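Local coordinates for odorant binding protein ASP5 (Apis mellifera, PDB 3R72) that probably binds and carries small hydrophobic odorants in the honeybee antenna, enclosing them in a cavity among its helices, at residues C46-I51 / K103-V108; A89-E94 / Q109-Q114; G32-E37 / E117-P122; M67-L72 / I83-V88. One frame throughout, in Å; residues are numbered along the deposited sequence. Where two conformers were deposited one is given.

Contact 1 of 4, residues C46-I51 / K103-V108; sequences CYTTCI and KTYQYV. With NBB (N-butyl-benzenesulfonamide), chain B.
This is the core helix crossing of a disulfide-braced odorant-binding fold, where Thr48 and Thr49 of helix 42-54 meet Thr104 of helix 100-114. The axes of the two segments approach to 8.0 Å and run at 85° to each other. Three threonine hydroxyls gather at the crossing. Thr104 OG1 lies 2.7 Å from Thr49 OG1 in a hydrogen bond whose donor could be either residue. The two side chains meet at about a right angle. Thr104 OG1 is also 2.8 Å from Thr48 OG1, although the proton of that pair is not settled. The Thr48 and Thr104 side chains lie alongside each other, pointing opposite ways. The OG1 of Thr48 is hydrogen-bonded to Gln45 O in its own helix, and that of Thr104 more weakly to Asp100 O. A valine in place of Thr104 has no OG1 and would probably leave the Thr48 and Thr49 hydroxyls without the group that bridges them. Apolar carbons surround the hydroxyls. Thr48 CG2 comes to the edge of the Tyr105 ring, near its plane, 4.0 Å from CD1. Thr48 CB packs 4.1 Å from Val108 CG2. Tyr107 turns to the ligand side, with its CE2 3.8 Å from C2 of the bound N-butyl-benzenesulfonamide of chain B. Cys46-Cys101 ties helix 42-54 to helix 100-114, and Cys19-Cys50 ties it to helix 5-23. Short side chains allow the close approach, and their buried hydroxyls are satisfied by one another and by backbone carbonyls.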
# COMPACT_ATOMS: atom_id res chain seq x y z
N CYS A 46 -1.40 3.36 -10.95
CA CYS A 46 -0.29 2.48 -11.33
C CYS A 46 0.91 2.58 -10.40
O CYS A 46 1.62 1.58 -10.24
CB CYS A 46 0.09 2.72 -12.78
SG CYS A 46 -1.23 2.23 -13.97
N TYR A 47 1.11 3.72 -9.76
CA TYR A 47 2.13 3.82 -8.72
C TYR A 47 1.85 2.82 -7.60
O TYR A 47 2.76 2.15 -7.11
CB TYR A 47 2.24 5.26 -8.19
CG TYR A 47 3.11 5.39 -6.97
CD1 TYR A 47 4.48 5.63 -7.06
CD2 TYR A 47 2.57 5.23 -5.71
CE1 TYR A 47 5.27 5.70 -5.92
CE2 TYR A 47 3.35 5.31 -4.57
CZ TYR A 47 4.70 5.55 -4.69
OH TYR A 47 5.50 5.61 -3.57
N THR A 48 0.59 2.71 -7.18
CA THR A 48 0.27 1.76 -6.12
C THR A 48 0.60 0.34 -6.53
O THR A 48 1.07 -0.45 -5.72
CB THR A 48 -1.16 1.87 -5.56
OG1 THR A 48 -2.15 1.46 -6.51
CG2 THR A 48 -1.45 3.28 -5.05
N THR A 49 0.35 -0.00 -7.79
CA THR A 49 0.68 -1.33 -8.28
C THR A 49 2.19 -1.56 -8.29
O THR A 49 2.66 -2.64 -7.95
CB THR A 49 0.12 -1.56 -9.69
OG1 THR A 49 -1.22 -1.06 -9.75
CG2 THR A 49 0.16 -3.05 -10.05
N CYS A 50 2.95 -0.54 -8.70
CA CYS A 50 4.39 -0.62 -8.73
C CYS A 50 4.93 -0.97 -7.33
O CYS A 50 5.76 -1.88 -7.18
CB CYS A 50 4.98 0.70 -9.25
SG CYS A 50 6.79 0.77 -9.37
N ILE A 51 4.43 -0.28 -6.31
CA ILE A 51 4.88 -0.50 -4.95
C ILE A 51 4.46 -1.89 -4.46
O ILE A 51 5.26 -2.62 -3.88
CB ILE A 51 4.32 0.59 -4.01
CG1 ILE A 51 4.94 1.95 -4.31
CG2 ILE A 51 4.50 0.23 -2.55
CD1 ILE A 51 6.43 2.09 -3.99
N LYS A 103 -7.36 -1.96 -9.36
CA LYS A 103 -7.55 -2.89 -8.25
C LYS A 103 -6.69 -2.53 -7.05
O LYS A 103 -7.18 -2.45 -5.93
CB LYS A 103 -7.26 -4.31 -8.68
CG LYS A 103 -8.29 -4.91 -9.63
CD LYS A 103 -8.07 -6.41 -9.80
CE LYS A 103 -9.03 -7.01 -10.80
NZ LYS A 103 -8.55 -8.30 -11.36
N THR A 104 -5.39 -2.34 -7.26
CA THR A 104 -4.54 -2.02 -6.12
C THR A 104 -4.92 -0.68 -5.51
O THR A 104 -4.90 -0.54 -4.29
CB THR A 104 -3.03 -2.08 -6.45
OG1 THR A 104 -2.69 -1.12 -7.46
CG2 THR A 104 -2.63 -3.45 -6.91
N TYR A 105 -5.30 0.29 -6.33
CA TYR A 105 -5.71 1.58 -5.80
C TYR A 105 -6.96 1.45 -4.92
O TYR A 105 -7.05 2.08 -3.87
CB TYR A 105 -5.99 2.53 -6.93
CG TYR A 105 -6.09 4.01 -6.60
CD1 TYR A 105 -5.04 4.70 -6.03
CD2 TYR A 105 -7.22 4.73 -6.95
CE1 TYR A 105 -5.09 6.06 -5.85
CE2 TYR A 105 -7.28 6.10 -6.76
CZ TYR A 105 -6.21 6.75 -6.20
OH TYR A 105 -6.20 8.10 -6.02
N GLN A 106 -7.91 0.64 -5.35
CA GLN A 106 -9.11 0.38 -4.56
C GLN A 106 -8.74 -0.27 -3.22
O GLN A 106 -9.31 0.05 -2.19
CB GLN A 106 -10.08 -0.51 -5.34
CG GLN A 106 -10.76 0.16 -6.55
CD GLN A 106 -11.22 -0.85 -7.58
OE1 GLN A 106 -11.46 -2.01 -7.26
NE2 GLN A 106 -11.34 -0.41 -8.83
N TYR A 107 -7.79 -1.21 -3.24
CA TYR A 107 -7.36 -1.89 -2.02
C TYR A 107 -6.72 -0.90 -1.04
O TYR A 107 -7.00 -0.90 0.16
CB TYR A 107 -6.41 -3.05 -2.38
CG TYR A 107 -6.00 -3.82 -1.16
CD1 TYR A 107 -6.86 -4.77 -0.63
CD2 TYR A 107 -4.81 -3.59 -0.52
CE1 TYR A 107 -6.57 -5.45 0.53
CE2 TYR A 107 -4.50 -4.29 0.64
CZ TYR A 107 -5.40 -5.20 1.16
OH TYR A 107 -5.12 -5.86 2.32
N VAL A 108 -5.85 -0.04 -1.57
CA VAL A 108 -5.22 0.99 -0.76
C VAL A 108 -6.27 1.91 -0.13
O VAL A 108 -6.19 2.25 1.04
CB VAL A 108 -4.18 1.77 -1.61
CG1 VAL A 108 -3.66 2.99 -0.85
CG2 VAL A 108 -3.04 0.84 -2.01
O1S NBB B . 0.93 -3.76 0.07
S NBB B . 1.35 -2.78 0.99
O2S NBB B . 2.38 -1.89 0.52
N10 NBB B . 1.90 -3.55 2.28
C11 NBB B . 1.06 -4.52 2.96
C12 NBB B . 1.28 -4.50 4.46
C13 NBB B . 0.76 -3.23 5.14
C14 NBB B . -0.75 -3.21 5.17
C4 NBB B . 0.06 -1.89 1.46
C5 NBB B . 0.25 -0.82 2.34
C6 NBB B . -0.83 -0.04 2.77
C1 NBB B . -2.12 -0.30 2.34
C2 NBB B . -2.33 -1.33 1.46
C3 NBB B . -1.27 -2.12 1.02

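Contact 2 of 4, residues A89-E94 / Q109-Q114; sequences AVCRNE and QCHYKQ. With NBB (N-butyl-benzenesulfonamide), chain B.
Cys91 and Cys110 reach each other through different torsions. Cys91 SG stands anti to its own carbonyl carbon (chi1 -67°), and Cys110 SG anti to its own backbone N (chi1 -180°). The sulfurs are joined at 2.1 Å, and the CB-SG-SG-CB torsion of -90° is the unstrained value for a disulfide. The bridge ties helix 81-91 to helix 100-114. Cys91 also begins a type I turn that runs to Glu94. Cys91 SG lies 3.6 Å from the backbone N of His111. It sits oblique to the His111 ring, 4.7 Å from the ring centre. On the outer side Cys91 SG has Gln114 CG at 3.9 Å, and the Val90 and Gln114 side chains lie obliquely across each other. On the inner side the His111 ring faces the ligand, the N-butyl-benzenesulfonamide of chain B. Ligand C2 sits over the ring centre, 3.7 Å above its plane, and ligand C1 is 3.6 Å from His111 CG. Ile87 and Val88 of helix 81-91 also touch the ring. An alanine at His111 keeps CB but removes the ring, and would probably leave C1 and C2 of the ligand without the ring they rest on, and open a gap beside Val88. The disulfide therefore holds the backbone next to a pocket residue. Cys91-Cys110 is one of three disulfides here, the set that interlocks the helices in classical insect odorant-binding proteins of the PBP/GOBP family.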
# COMPACT_ATOMS: atom_id res chain seq x y z
N ALA A 89 -8.24 -8.27 7.09
CA ALA A 89 -9.37 -9.19 7.13
C ALA A 89 -10.64 -8.58 6.51
O ALA A 89 -11.40 -9.28 5.84
CB ALA A 89 -9.66 -9.60 8.55
N VAL A 90 -10.85 -7.29 6.72
CA VAL A 90 -11.96 -6.59 6.06
C VAL A 90 -11.67 -6.40 4.57
O VAL A 90 -12.47 -6.77 3.71
CB VAL A 90 -12.23 -5.23 6.74
CG1 VAL A 90 -13.22 -4.39 5.93
CG2 VAL A 90 -12.76 -5.45 8.17
N CYS A 91 -10.54 -5.80 4.25
CA CYS A 91 -10.29 -5.38 2.88
C CYS A 91 -10.11 -6.53 1.92
O CYS A 91 -10.40 -6.38 0.73
CB CYS A 91 -9.11 -4.40 2.83
SG CYS A 91 -9.54 -2.84 3.67
N ARG A 92 -9.67 -7.70 2.40
CA ARG A 92 -9.47 -8.83 1.50
C ARG A 92 -10.78 -9.34 0.92
O ARG A 92 -10.77 -10.06 -0.07
CB ARG A 92 -8.73 -9.99 2.18
CG ARG A 92 -9.53 -10.68 3.27
CD ARG A 92 -8.71 -11.73 4.00
NE ARG A 92 -8.32 -12.79 3.09
CZ ARG A 92 -7.17 -13.47 3.13
NH1 ARG A 92 -6.28 -13.24 4.08
NH2 ARG A 92 -6.91 -14.37 2.19
N ASN A 93 -11.89 -9.05 1.59
CA ASN A 93 -13.20 -9.55 1.18
C ASN A 93 -14.05 -8.57 0.37
O ASN A 93 -15.19 -8.86 0.04
CB ASN A 93 -13.94 -10.14 2.37
CG ASN A 93 -13.43 -11.51 2.72
OD1 ASN A 93 -12.95 -12.24 1.84
ND2 ASN A 93 -13.54 -11.89 3.99
N GLU A 94 -13.49 -7.41 0.04
CA GLU A 94 -14.10 -6.47 -0.90
C GLU A 94 -13.75 -6.92 -2.32
O GLU A 94 -12.64 -7.38 -2.57
CB GLU A 94 -13.59 -5.06 -0.62
CG GLU A 94 -14.12 -3.96 -1.54
CD GLU A 94 -13.63 -2.57 -1.14
OE1 GLU A 94 -13.52 -2.31 0.07
OE2 GLU A 94 -13.38 -1.73 -2.04
N GLN A 109 -7.27 2.31 -0.91
CA GLN A 109 -8.37 3.13 -0.39
C GLN A 109 -9.16 2.40 0.70
O GLN A 109 -9.58 3.02 1.67
CB GLN A 109 -9.32 3.54 -1.51
CG GLN A 109 -8.76 4.61 -2.40
CD GLN A 109 -9.59 4.80 -3.64
OE1 GLN A 109 -9.43 4.08 -4.63
NE2 GLN A 109 -10.50 5.74 -3.58
N CYS A 110 -9.35 1.10 0.56
CA CYS A 110 -10.02 0.33 1.61
C CYS A 110 -9.23 0.40 2.91
O CYS A 110 -9.78 0.60 3.98
CB CYS A 110 -10.22 -1.12 1.18
SG CYS A 110 -11.06 -2.13 2.44
N HIS A 111 -7.92 0.25 2.82
CA HIS A 111 -7.07 0.36 4.00
C HIS A 111 -7.19 1.74 4.64
O HIS A 111 -7.33 1.86 5.86
CB HIS A 111 -5.63 0.08 3.61
CG HIS A 111 -5.19 -1.32 3.91
ND1 HIS A 111 -5.56 -2.44 3.20
CD2 HIS A 111 -4.34 -1.74 4.87
CE1 HIS A 111 -4.97 -3.50 3.73
NE2 HIS A 111 -4.23 -3.10 4.75
N TYR A 112 -7.13 2.79 3.83
CA TYR A 112 -7.29 4.15 4.32
C TYR A 112 -8.61 4.30 5.08
O TYR A 112 -8.63 4.82 6.21
CB TYR A 112 -7.23 5.15 3.16
CG TYR A 112 -7.39 6.59 3.63
CD1 TYR A 112 -6.30 7.35 4.03
CD2 TYR A 112 -8.65 7.16 3.71
CE1 TYR A 112 -6.46 8.64 4.49
CE2 TYR A 112 -8.81 8.45 4.18
CZ TYR A 112 -7.72 9.18 4.56
OH TYR A 112 -7.85 10.47 5.02
N LYS A 113 -9.69 3.85 4.48
CA LYS A 113 -11.01 4.03 5.05
C LYS A 113 -11.14 3.36 6.41
O LYS A 113 -11.85 3.86 7.29
CB LYS A 113 -12.08 3.52 4.09
CG LYS A 113 -12.31 4.48 2.94
CD LYS A 113 -13.54 4.09 2.15
CE LYS A 113 -13.58 4.76 0.77
NZ LYS A 113 -14.67 4.19 -0.07
N GLN A 114 -10.47 2.22 6.62
CA GLN A 114 -10.56 1.56 7.92
C GLN A 114 -9.87 2.33 9.05
O GLN A 114 -10.25 2.17 10.21
CB GLN A 114 -10.00 0.14 7.88
CG GLN A 114 -10.53 -0.79 6.78
CD GLN A 114 -12.00 -0.64 6.44
OE1 GLN A 114 -12.37 -0.37 5.29
NE2 GLN A 114 -12.84 -0.84 7.42
O1S NBB B . 0.93 -3.76 0.07
S NBB B . 1.35 -2.78 0.99
O2S NBB B . 2.38 -1.89 0.52
N10 NBB B . 1.90 -3.55 2.28
C11 NBB B . 1.06 -4.52 2.96
C12 NBB B . 1.28 -4.50 4.46
C13 NBB B . 0.76 -3.23 5.14
C14 NBB B . -0.75 -3.21 5.17
C4 NBB B . 0.06 -1.89 1.46
C5 NBB B . 0.25 -0.82 2.34
C6 NBB B . -0.83 -0.04 2.77
C1 NBB B . -2.12 -0.30 2.34
C2 NBB B . -2.33 -1.33 1.46
C3 NBB B . -1.27 -2.12 1.02

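Contact 3 of 4, residues G32-E37 / E117-P122; sequences GMRRGE and EKFFFP. With NBB (N-butyl-benzenesulfonamide), chain C; NBB (N-butyl-benzenesulfonamide), chain B.
Arg34 follows helix 27-32 and reaches to the extended C-terminal tail, Phe119 to Pro122. From CB its CG stands anti to the carbonyl carbon (chi1 -71°), and this sets CG at the edge of the Phe119 ring, 3.8 Å from CD2. The chain then runs extended from CG to NE. NE makes a weak hydrogen bond to Phe121 O at 3.4 Å. NH2 makes the stronger one to the same Phe121 O, 2.6 Å long with an angle of 144° at the hydrogen. NH2 stands above the carbonyl plane of Phe121. One carbonyl oxygen thus takes two bonds from one guanidinium. The guanidinium also lies flat on the Phe120 ring in a cation-pi stack, with centres 4.3 Å apart and planes at 23°. The opposite face of that ring carries the butyl end of the ligand of chain C, whose C14 is 3.6 Å from Phe120 CG. Met33 works further in. Its CE packs 3.8 Å from Phe121 CD2, while Phe121 CD1 is 3.6 Å from C5 of the ligand of chain B. The terminal carboxylate of Pro122 is held as well, OXT by Tyr47 and O by Arg16. Gly36, with positive phi, is the C-prime residue of the Schellman motif that closes the helix, with bonds from Glu37 N to Gly32 O, at 2.9 Å, and from Gly36 N to Met33 O. The C-terminal tail, folded inward and pinned, forms a wall of the binding pocket, as in several other insect odorant-binding proteins.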
# COMPACT_ATOMS: atom_id res chain seq x y z
N GLY A 32 -0.38 12.87 -1.20
CA GLY A 32 -1.78 13.21 -1.04
C GLY A 32 -2.64 12.08 -0.51
O GLY A 32 -3.63 12.32 0.18
N MET A 33 -2.28 10.84 -0.80
CA MET A 33 -3.07 9.70 -0.32
C MET A 33 -3.19 9.68 1.21
O MET A 33 -4.26 9.37 1.74
CB MET A 33 -2.52 8.38 -0.85
CG MET A 33 -2.63 8.24 -2.37
SD MET A 33 -2.23 6.59 -2.97
CE MET A 33 -0.46 6.51 -2.66
N ARG A 34 -2.12 10.02 1.92
CA ARG A 34 -2.16 10.04 3.38
C ARG A 34 -3.11 11.13 3.91
O ARG A 34 -3.62 11.02 5.04
CB ARG A 34 -0.74 10.20 3.93
CG ARG A 34 0.13 8.94 3.75
CD ARG A 34 1.61 9.28 3.81
NE ARG A 34 2.48 8.15 3.44
CZ ARG A 34 3.81 8.21 3.44
NH1 ARG A 34 4.45 9.33 3.77
NH2 ARG A 34 4.52 7.14 3.09
N ARG A 35 -3.35 12.16 3.09
CA ARG A 35 -4.30 13.23 3.38
C ARG A 35 -5.72 12.86 2.91
O ARG A 35 -6.62 13.68 2.99
CB ARG A 35 -3.86 14.54 2.69
CG ARG A 35 -2.41 14.99 2.97
CD ARG A 35 -2.09 16.37 2.35
NE ARG A 35 -1.62 16.30 0.95
CZ ARG A 35 -0.35 16.17 0.56
NH1 ARG A 35 0.63 16.06 1.46
NH2 ARG A 35 -0.04 16.13 -0.75
N GLY A 36 -5.91 11.64 2.41
CA GLY A 36 -7.21 11.21 1.89
C GLY A 36 -7.52 11.72 0.49
O GLY A 36 -8.67 11.65 0.05
N GLU A 37 -6.50 12.20 -0.22
CA GLU A 37 -6.66 12.65 -1.60
C GLU A 37 -6.47 11.45 -2.51
O GLU A 37 -5.34 10.98 -2.70
CB GLU A 37 -5.67 13.77 -1.92
CG GLU A 37 -5.83 14.98 -1.01
CD GLU A 37 -4.78 16.06 -1.21
OE1 GLU A 37 -3.87 15.93 -2.05
OE2 GLU A 37 -4.88 17.09 -0.51
N GLU A 117 -6.31 7.87 10.24
CA GLU A 117 -5.26 8.47 11.06
C GLU A 117 -3.93 7.76 10.91
O GLU A 117 -2.87 8.39 10.84
CB GLU A 117 -5.65 8.49 12.54
CG GLU A 117 -4.59 9.12 13.45
CD GLU A 117 -4.82 8.92 14.94
OE1 GLU A 117 -5.67 8.09 15.31
OE2 GLU A 117 -4.14 9.59 15.73
N LYS A 118 -3.98 6.43 10.91
CA LYS A 118 -2.77 5.63 10.93
C LYS A 118 -2.33 5.12 9.55
O LYS A 118 -1.29 4.47 9.45
CB LYS A 118 -2.93 4.48 11.92
CG LYS A 118 -3.27 4.97 13.33
CD LYS A 118 -2.89 3.99 14.41
CE LYS A 118 -3.10 4.62 15.79
NZ LYS A 118 -2.67 3.71 16.89
N PHE A 119 -3.08 5.43 8.50
CA PHE A 119 -2.73 4.98 7.14
C PHE A 119 -1.30 5.34 6.77
O PHE A 119 -0.85 6.44 7.04
CB PHE A 119 -3.68 5.63 6.17
CG PHE A 119 -3.36 5.36 4.72
CD1 PHE A 119 -3.82 4.22 4.06
CD2 PHE A 119 -2.63 6.27 3.99
CE1 PHE A 119 -3.54 4.01 2.72
CE2 PHE A 119 -2.35 6.07 2.65
CZ PHE A 119 -2.82 4.94 2.02
N PHE A 120 -0.63 4.40 6.11
CA PHE A 120 0.70 4.60 5.53
C PHE A 120 0.78 3.81 4.23
O PHE A 120 0.36 2.67 4.18
CB PHE A 120 1.77 4.10 6.49
CG PHE A 120 3.18 4.27 5.96
CD1 PHE A 120 3.88 5.43 6.23
CD2 PHE A 120 3.78 3.30 5.17
CE1 PHE A 120 5.16 5.61 5.74
CE2 PHE A 120 5.07 3.47 4.68
CZ PHE A 120 5.76 4.63 4.96
N PHE A 121 1.31 4.42 3.19
CA PHE A 121 1.63 3.72 1.96
C PHE A 121 2.98 4.27 1.50
O PHE A 121 3.20 5.47 1.55
CB PHE A 121 0.56 3.94 0.88
CG PHE A 121 0.71 3.03 -0.29
CD1 PHE A 121 0.23 1.73 -0.24
CD2 PHE A 121 1.41 3.43 -1.42
CE1 PHE A 121 0.39 0.86 -1.31
CE2 PHE A 121 1.56 2.58 -2.49
CZ PHE A 121 1.06 1.29 -2.43
N PRO A 122 3.90 3.40 1.05
CA PRO A 122 5.24 3.89 0.68
C PRO A 122 5.22 5.00 -0.36
O PRO A 122 6.00 5.97 -0.22
CB PRO A 122 5.92 2.64 0.13
CG PRO A 122 5.27 1.54 0.83
CD PRO A 122 3.83 1.93 0.99
OXT PRO A 122 4.45 4.93 -1.33
O1S NBB C . 3.87 -0.10 3.90
S NBB C . 4.46 -1.30 4.43
O2S NBB C . 3.89 -2.51 3.91
N10 NBB C . 4.21 -1.29 6.01
C11 NBB C . 4.67 -0.17 6.82
C12 NBB C . 3.88 -0.06 8.11
C13 NBB C . 4.56 0.86 9.12
C14 NBB C . 4.50 2.30 8.69
C4 NBB C . 6.06 -1.33 4.17
C5 NBB C . 6.74 -2.52 3.88
C6 NBB C . 8.12 -2.55 3.66
C1 NBB C . 8.85 -1.38 3.76
C2 NBB C . 8.20 -0.19 4.05
C3 NBB C . 6.82 -0.16 4.25
O1S NBB B . 0.93 -3.76 0.07
S NBB B . 1.35 -2.78 0.99
O2S NBB B . 2.38 -1.89 0.52
N10 NBB B . 1.90 -3.55 2.28
C11 NBB B . 1.06 -4.52 2.96
C12 NBB B . 1.28 -4.50 4.46
C13 NBB B . 0.76 -3.23 5.14
C14 NBB B . -0.75 -3.21 5.17
C4 NBB B . 0.06 -1.89 1.46
C5 NBB B . 0.25 -0.82 2.34
C6 NBB B . -0.83 -0.04 2.77
C1 NBB B . -2.12 -0.30 2.34
C2 NBB B . -2.33 -1.33 1.46
C3 NBB B . -1.27 -2.12 1.02

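Contact 4 of 4, residues M67-L72 / I83-V88; sequences MIVKQL and IGKEIV. With NBB (N-butyl-benzenesulfonamide), chain B.
Lys85 NZ is held by a salt bridge to Glu73, and its aliphatic chain reaches that partner by passing Val69. The chain is extended beyond CG and crosses the Val69 side chain at about a right angle, with CE 4.0 Å from Val69 CG1. This is the outer edge of an antiparallel helix pair, helix 65-75 against helix 81-91, joined by a short connection. The segment axes come within 10.1 Å, and their directions differ by 160°. No hydrogen bond crosses between the segments, so hydrocarbon contacts join them. Leu72 takes the unusual first torsion that puts CG between the backbone N and the carbonyl carbon (chi1 79°). Its CD2 meets Val88 CG2 tip to tip at 3.5 Å. Gly84 sits opposite Leu72, and its carbonyl O is 3.8 Å from Leu72 CD2. A CB on Gly84 would point at helix 65-75 and come 3.6 Å from Leu72 CD1. Ile68 brings CG2 obliquely to the same Val88 CG2 at 3.6 Å, so one methyl receives two neighbours from successive turns of the facing helix. Val69 adds a longer approach through CG2 to the other Val88 methyl. The inner side of the pair borders the ligand pocket, which Ile68 and Leu72 help to line. The butyl chain of the ligand of chain B runs past both residues, with its C12 3.6 Å from Ile68 O and 4.0 Å from Leu72 CB.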
# COMPACT_ATOMS: atom_id res chain seq x y z
N MET A 67 1.23 -12.71 1.75
CA MET A 67 2.36 -11.80 1.80
C MET A 67 2.00 -10.44 2.40
O MET A 67 2.82 -9.83 3.07
CB MET A 67 2.98 -11.62 0.42
CG MET A 67 4.22 -10.77 0.45
SD MET A 67 5.56 -11.47 1.45
CE MET A 67 6.28 -12.59 0.24
N ILE A 68 0.76 -9.98 2.20
CA ILE A 68 0.30 -8.76 2.87
C ILE A 68 0.40 -8.95 4.39
O ILE A 68 0.91 -8.07 5.09
CB ILE A 68 -1.12 -8.38 2.42
CG1 ILE A 68 -1.06 -7.86 0.98
CG2 ILE A 68 -1.73 -7.34 3.34
CD1 ILE A 68 -2.38 -7.70 0.28
N VAL A 69 -0.07 -10.09 4.89
CA VAL A 69 0.02 -10.35 6.33
C VAL A 69 1.48 -10.47 6.80
O VAL A 69 1.85 -9.90 7.82
CB VAL A 69 -0.85 -11.57 6.74
CG1 VAL A 69 -0.61 -11.96 8.19
CG2 VAL A 69 -2.33 -11.25 6.49
N LYS A 70 2.31 -11.17 6.05
CA LYS A 70 3.72 -11.26 6.40
C LYS A 70 4.39 -9.89 6.42
O LYS A 70 5.17 -9.61 7.33
CB LYS A 70 4.46 -12.18 5.43
CG LYS A 70 4.27 -13.67 5.73
CD LYS A 70 5.35 -14.54 5.09
CE LYS A 70 4.90 -15.23 3.80
NZ LYS A 70 4.16 -14.40 2.85
N GLN A 71 4.09 -9.04 5.45
CA GLN A 71 4.69 -7.71 5.40
C GLN A 71 4.25 -6.87 6.58
O GLN A 71 5.07 -6.17 7.18
CB GLN A 71 4.38 -7.00 4.09
CG GLN A 71 5.11 -7.59 2.89
CD GLN A 71 6.61 -7.24 2.85
OE1 GLN A 71 7.14 -6.60 3.74
NE2 GLN A 71 7.25 -7.59 1.75
N LEU A 72 2.97 -6.92 6.95
CA LEU A 72 2.54 -6.13 8.09
C LEU A 72 3.19 -6.65 9.38
O LEU A 72 3.57 -5.86 10.24
CB LEU A 72 1.02 -5.99 8.13
CG LEU A 72 0.15 -7.11 8.66
CD1 LEU A 72 0.15 -7.14 10.19
CD2 LEU A 72 -1.26 -7.00 8.10
N ILE A 83 -4.46 -4.97 14.96
CA ILE A 83 -5.30 -3.99 14.29
C ILE A 83 -5.06 -4.05 12.77
O ILE A 83 -6.01 -4.01 11.99
CB ILE A 83 -5.06 -2.55 14.83
CG1 ILE A 83 -5.52 -2.41 16.29
CG2 ILE A 83 -5.73 -1.51 13.94
CD1 ILE A 83 -6.69 -3.28 16.70
N GLY A 84 -3.80 -4.16 12.36
CA GLY A 84 -3.50 -4.29 10.94
C GLY A 84 -4.08 -5.56 10.33
O GLY A 84 -4.60 -5.54 9.21
N LYS A 85 -3.98 -6.68 11.04
CA LYS A 85 -4.59 -7.93 10.57
C LYS A 85 -6.09 -7.78 10.39
O LYS A 85 -6.67 -8.34 9.47
CB LYS A 85 -4.27 -9.10 11.49
CG LYS A 85 -2.85 -9.59 11.41
CD LYS A 85 -2.56 -10.74 12.36
CE LYS A 85 -1.16 -11.28 12.11
NZ LYS A 85 -0.74 -12.31 13.10
N GLU A 86 -6.74 -7.03 11.29
CA GLU A 86 -8.18 -6.80 11.19
C GLU A 86 -8.53 -5.94 9.99
O GLU A 86 -9.57 -6.16 9.37
CB GLU A 86 -8.71 -6.21 12.49
CG GLU A 86 -8.65 -7.20 13.63
CD GLU A 86 -9.20 -6.64 14.91
OE1 GLU A 86 -10.21 -7.15 15.35
OE2 GLU A 86 -8.59 -5.73 15.51
N ILE A 87 -7.66 -5.00 9.63
CA ILE A 87 -7.89 -4.21 8.42
C ILE A 87 -7.77 -5.09 7.18
O ILE A 87 -8.63 -5.04 6.29
CB ILE A 87 -6.93 -3.01 8.34
CG1 ILE A 87 -7.22 -2.00 9.45
CG2 ILE A 87 -7.03 -2.34 6.96
CD1 ILE A 87 -6.21 -0.86 9.55
N VAL A 88 -6.74 -5.92 7.11
CA VAL A 88 -6.60 -6.86 5.99
C VAL A 88 -7.80 -7.80 5.93
O VAL A 88 -8.34 -8.09 4.85
CB VAL A 88 -5.29 -7.65 6.08
CG1 VAL A 88 -5.21 -8.68 4.95
CG2 VAL A 88 -4.09 -6.68 6.02
O1S NBB B . 0.93 -3.76 0.07
S NBB B . 1.35 -2.78 0.99
O2S NBB B . 2.38 -1.89 0.52
N10 NBB B . 1.90 -3.55 2.28
C11 NBB B . 1.06 -4.52 2.96
C12 NBB B . 1.28 -4.50 4.46
C13 NBB B . 0.76 -3.23 5.14
C14 NBB B . -0.75 -3.21 5.17
C4 NBB B . 0.06 -1.89 1.46
C5 NBB B . 0.25 -0.82 2.34
C6 NBB B . -0.83 -0.04 2.77
C1 NBB B . -2.12 -0.30 2.34
C2 NBB B . -2.33 -1.33 1.46
C3 NBB B . -1.27 -2.12 1.02

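All four contacts touch the ligand of chain B from different parts of the fold. Contact 1 is the deepest, and contact 4 is also buried. Contacts 2 and 3 are partly buried. Contacts 1 and 2 share helix 100-114, and contacts 2 and 4 share helix 81-91, so these three form a connected helical frame. Contact 3 adds the C-terminal tail, whose Phe121 packs on Val108 of contact 1. The chemistry differs with place. Hydroxyls join the helices in contact 1, a covalent bridge does so in contact 2, a cation grips the tail in contact 3, and methyl groups fill contact 4.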